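Local structure of lipolytic enzyme, G-D-S-L family (Bacteroides thetaiotaomicron, 7BR2) at residues Lys315-Ile318 with Asp319-Glu322; Gln345-Gln348 with Ala349-Ile352. The protein acts as a gut microbial serine esterase of the SGNH (GDSL) hydrolase family that metabolises the drug diltiazem. All blocks are in the same frame, centred on the assembly; numbering follows the deposited sequence.

Contact 1: Lys315-Ile318 with Asp319-Glu322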
# COMPACT_ATOMS: atom_id res chain seq x y z
N LYS A 315 31.69 11.01 -13.27
CA LYS A 315 31.18 10.92 -11.92
C LYS A 315 29.95 11.81 -11.82
O LYS A 315 30.01 12.99 -12.21
CB LYS A 315 32.22 11.33 -10.90
CG LYS A 315 31.79 11.02 -9.49
CD LYS A 315 32.86 11.37 -8.49
CE LYS A 315 33.97 12.22 -9.07
NZ LYS A 315 35.23 12.01 -8.30
N LEU A 316 28.85 11.21 -11.38
CA LEU A 316 27.59 11.93 -11.21
C LEU A 316 27.54 12.49 -9.80
O LEU A 316 27.69 11.75 -8.83
CB LEU A 316 26.40 11.00 -11.44
CG LEU A 316 25.07 11.61 -11.00
CD1 LEU A 316 24.75 12.88 -11.78
CD2 LEU A 316 23.96 10.60 -11.12
N LEU A 317 27.35 13.80 -9.70
CA LEU A 317 27.09 14.48 -8.44
C LEU A 317 25.78 15.25 -8.55
O LEU A 317 25.46 15.80 -9.60
CB LEU A 317 28.22 15.45 -8.08
CG LEU A 317 29.64 14.90 -7.88
CD1 LEU A 317 30.42 15.03 -9.15
CD2 LEU A 317 30.33 15.65 -6.76
N ILE A 318 25.00 15.24 -7.47
CA ILE A 318 23.79 16.04 -7.41
C ILE A 318 23.88 16.87 -6.14
O ILE A 318 24.07 16.31 -5.05
CB ILE A 318 22.52 15.17 -7.42
CG1 ILE A 318 22.51 14.29 -8.67
CG2 ILE A 318 21.27 16.07 -7.38
CD1 ILE A 318 21.20 13.56 -8.93
N ASP A 319 23.77 18.19 -6.28
CA ASP A 319 23.97 19.10 -5.16
C ASP A 319 25.28 18.81 -4.43
O ASP A 319 25.35 18.84 -3.20
CB ASP A 319 22.77 19.07 -4.20
CG ASP A 319 21.65 19.98 -4.66
OD1 ASP A 319 21.80 20.63 -5.71
OD2 ASP A 319 20.61 20.04 -3.96
N ASP A 320 26.29 18.43 -5.20
CA ASP A 320 27.66 18.17 -4.74
C ASP A 320 27.81 16.89 -3.92
O ASP A 320 28.80 16.73 -3.19
CB ASP A 320 28.24 19.37 -3.97
CG ASP A 320 29.78 19.39 -4.00
OD1 ASP A 320 30.36 19.13 -5.07
OD2 ASP A 320 30.41 19.68 -2.95
N GLN A 321 26.87 15.96 -4.03
CA GLN A 321 26.99 14.66 -3.39
C GLN A 321 27.28 13.61 -4.46
O GLN A 321 26.51 13.46 -5.41
CB GLN A 321 25.74 14.28 -2.61
CG GLN A 321 25.98 14.14 -1.09
CD GLN A 321 26.89 12.95 -0.71
OE1 GLN A 321 26.74 11.82 -1.22
NE2 GLN A 321 27.84 13.22 0.19
N GLU A 322 28.38 12.89 -4.28
CA GLU A 322 28.74 11.86 -5.23
C GLU A 322 27.71 10.74 -5.21
O GLU A 322 27.40 10.19 -4.16
CB GLU A 322 30.14 11.33 -4.92
CG GLU A 322 30.57 10.16 -5.77
CD GLU A 322 32.07 9.90 -5.71
OE1 GLU A 322 32.80 10.71 -5.09
OE2 GLU A 322 32.51 8.90 -6.32
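Lys-315 meets Glu-322 through its aliphatic stem rather than its charged tip. With CG anti to the backbone N (chi1 -171°), the lysine chain reaches the neighbouring strand, and its stem passes across the carboxylate end of Glu-322 at about a right angle. The separation of Lys-315 CD from Glu-322 CD, 3.2 Å, is too short to be taken literally. The chain bends at chi3 (13°, an eclipsed value that makes the placing of the tip uncertain), and Lys-315 NZ lies off to one side of the carboxylate, 4.2 Å from Glu-322 OE1, too far for a salt bridge, although the opposite charges would probably still attract. Leu-316 O lies 3.8 Å from Glu-322 CA, while the buried leucine side chain packs on Ile-323 and Trp-326.

Strands 313-318 and 321-327 form a beta hairpin closed by a type I' turn from Ile-318 to Gln-321, with Asp-319 and Asp-320 at its two central positions. It lies at one edge of a five-stranded antiparallel sheet, strand 321-327 being outermost.

Leu-317 and Glu-322 make a non-hydrogen-bonded pair, and their side chains share a face of the sheet. Leu-317 CG rests 4.1 Å from Glu-322 CA, and its CD2 lies 3.9 Å from Asp-320 OD1, the two side chains running side by side in the same direction. Leu-317 CA also donates a CH...O contact to Gln-321 O at 3.2 Å.

Ile-318 pairs with Gln-321 through both backbone bonds, Ile-318 N to Gln-321 O (3.1 Å) and Gln-321 N to Ile-318 O (3.0 Å). Its side chain shares the opposite face with Gln-321 and packs on Pro-344 of helix 344-377. The Asp-319 carboxylate turns to strand 443-449, where OD1 accepts from Lys-444 N and OD2 forms a salt bridge with Arg-443.

Contact 2: Gln345-Gln348 with Ala349-Ile352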
# COMPACT_ATOMS: atom_id res chain seq x y z
N GLN A 345 17.08 14.13 -3.67
CA GLN A 345 15.64 13.91 -3.77
C GLN A 345 15.24 12.55 -3.22
O GLN A 345 14.12 12.39 -2.72
CB GLN A 345 15.15 14.08 -5.21
CG GLN A 345 15.70 13.07 -6.23
CD GLN A 345 16.87 13.61 -7.07
OE1 GLN A 345 17.77 14.29 -6.56
NE2 GLN A 345 16.89 13.23 -8.35
N TYR A 346 16.12 11.55 -3.32
CA TYR A 346 15.80 10.26 -2.71
C TYR A 346 15.90 10.33 -1.19
O TYR A 346 15.10 9.72 -0.49
CB TYR A 346 16.70 9.14 -3.25
CG TYR A 346 16.10 7.77 -3.01
CD1 TYR A 346 15.17 7.24 -3.89
CD2 TYR A 346 16.42 7.04 -1.87
CE1 TYR A 346 14.60 6.00 -3.67
CE2 TYR A 346 15.84 5.80 -1.63
CZ TYR A 346 14.94 5.29 -2.54
OH TYR A 346 14.37 4.05 -2.34
N GLN A 347 16.86 11.09 -0.68
CA GLN A 347 16.92 11.32 0.76
C GLN A 347 15.67 12.05 1.26
O GLN A 347 15.11 11.70 2.30
CB GLN A 347 18.19 12.12 1.08
CG GLN A 347 19.49 11.35 0.90
CD GLN A 347 19.64 10.20 1.89
OE1 GLN A 347 19.71 9.02 1.51
NE2 GLN A 347 19.69 10.54 3.17
N GLN A 348 15.21 13.05 0.50
CA GLN A 348 13.96 13.75 0.81
C GLN A 348 12.78 12.78 0.80
O GLN A 348 11.93 12.78 1.71
CB GLN A 348 13.77 14.87 -0.22
CG GLN A 348 12.51 15.72 -0.12
CD GLN A 348 12.46 16.77 -1.20
OE1 GLN A 348 13.37 16.86 -2.02
NE2 GLN A 348 11.39 17.56 -1.23
N ALA A 349 12.72 11.93 -0.23
CA ALA A 349 11.64 10.96 -0.30
C ALA A 349 11.69 10.01 0.89
O ALA A 349 10.64 9.64 1.44
CB ALA A 349 11.72 10.20 -1.63
N LEU A 350 12.89 9.62 1.32
CA LEU A 350 13.04 8.73 2.47
C LEU A 350 12.54 9.40 3.75
O LEU A 350 11.93 8.75 4.61
CB LEU A 350 14.50 8.30 2.62
CG LEU A 350 15.11 7.24 1.70
CD1 LEU A 350 16.59 7.11 2.01
CD2 LEU A 350 14.43 5.87 1.82
N THR A 351 12.84 10.70 3.91
CA THR A 351 12.29 11.46 5.02
C THR A 351 10.78 11.32 5.08
O THR A 351 10.19 11.03 6.14
CB THR A 351 12.68 12.93 4.88
OG1 THR A 351 14.09 13.06 4.68
CG2 THR A 351 12.25 13.69 6.12
N ILE A 352 10.13 11.53 3.93
CA ILE A 352 8.67 11.38 3.85
C ILE A 352 8.24 9.95 4.20
O ILE A 352 7.23 9.74 4.88
CB ILE A 352 8.18 11.78 2.45
CG1 ILE A 352 8.33 13.30 2.30
CG2 ILE A 352 6.73 11.36 2.24
CD1 ILE A 352 8.55 13.73 0.90
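Leu-350 lies against Tyr-346 one helical turn earlier, and each step of its side chain meets something there. Its CB is 3.5 Å from Gln-347 O, at about the same distance from the carbonyl oxygen of Tyr-346. CG, set beside the backbone N and anti to the carbonyl carbon (chi1 -76°), comes within 3.3 Å of Tyr-346 O, and at the same time touches the phenol ring at Tyr-346 CE2 (3.7 Å). The methyls then divide along one side of the ring: CD1 faces Tyr-346 CD2 at 3.9 Å, while CD2 approaches Tyr-346 CE2. The leucine thus lies obliquely against the CD2-CE2 side of the ring. The hydroxyl of Tyr-346 is engaged beyond the helix, with the backbone N of Leu-274, which should help hold the far end of the ring against which the leucine packs.

Thr-351 adds a polar grip on the more exposed side. Its OG1, beside the backbone N (chi1 -52°), donates to Gln-347 O at 2.9 Å, and Thr-351 N donates to the same oxygen at 3.0 Å. The two donors arrive from opposite faces of the carbonyl plane, so this acceptor is held twice.

Gln-348 extends fully away from the axis, its amide bonded to Arg-443 through OE1 and to the backbone O of Ile-437 and Lys-439 through NE2. Its own carbonyl O accepts from Ile-352 N. Ile-352 CD1 lies 3.6 Å from Gln-348 O, and the same side chain packs on Ile-434 and Ile-437 of helix 417-437. Ala-349 N to Gln-345 O and Leu-350 N to Tyr-346 O complete the regular i to i+4 bonding of an alpha-helix, here the first turns of the long helix 344-377.

The hairpin of contact 1 and the helix start of contact 2 come one after the other along the chain, with 22 residues between them, and their centres are about 16 Å apart. They meet directly where Ile-318 CG2 packs on Gln-345 OE1 at 4.0 Å. Arg-443 provides a second connection: the same guanidinium group, at the start of strand 443-449, serves both contacts through its two terminal nitrogens, and so ties the turn of the hairpin to the helix. The antiparallel sheet is thereby joined to the opening of helix 344-377. Neither contact contains a residue of the probable catalytic triad, Ser-28, His-207 and Asp-204.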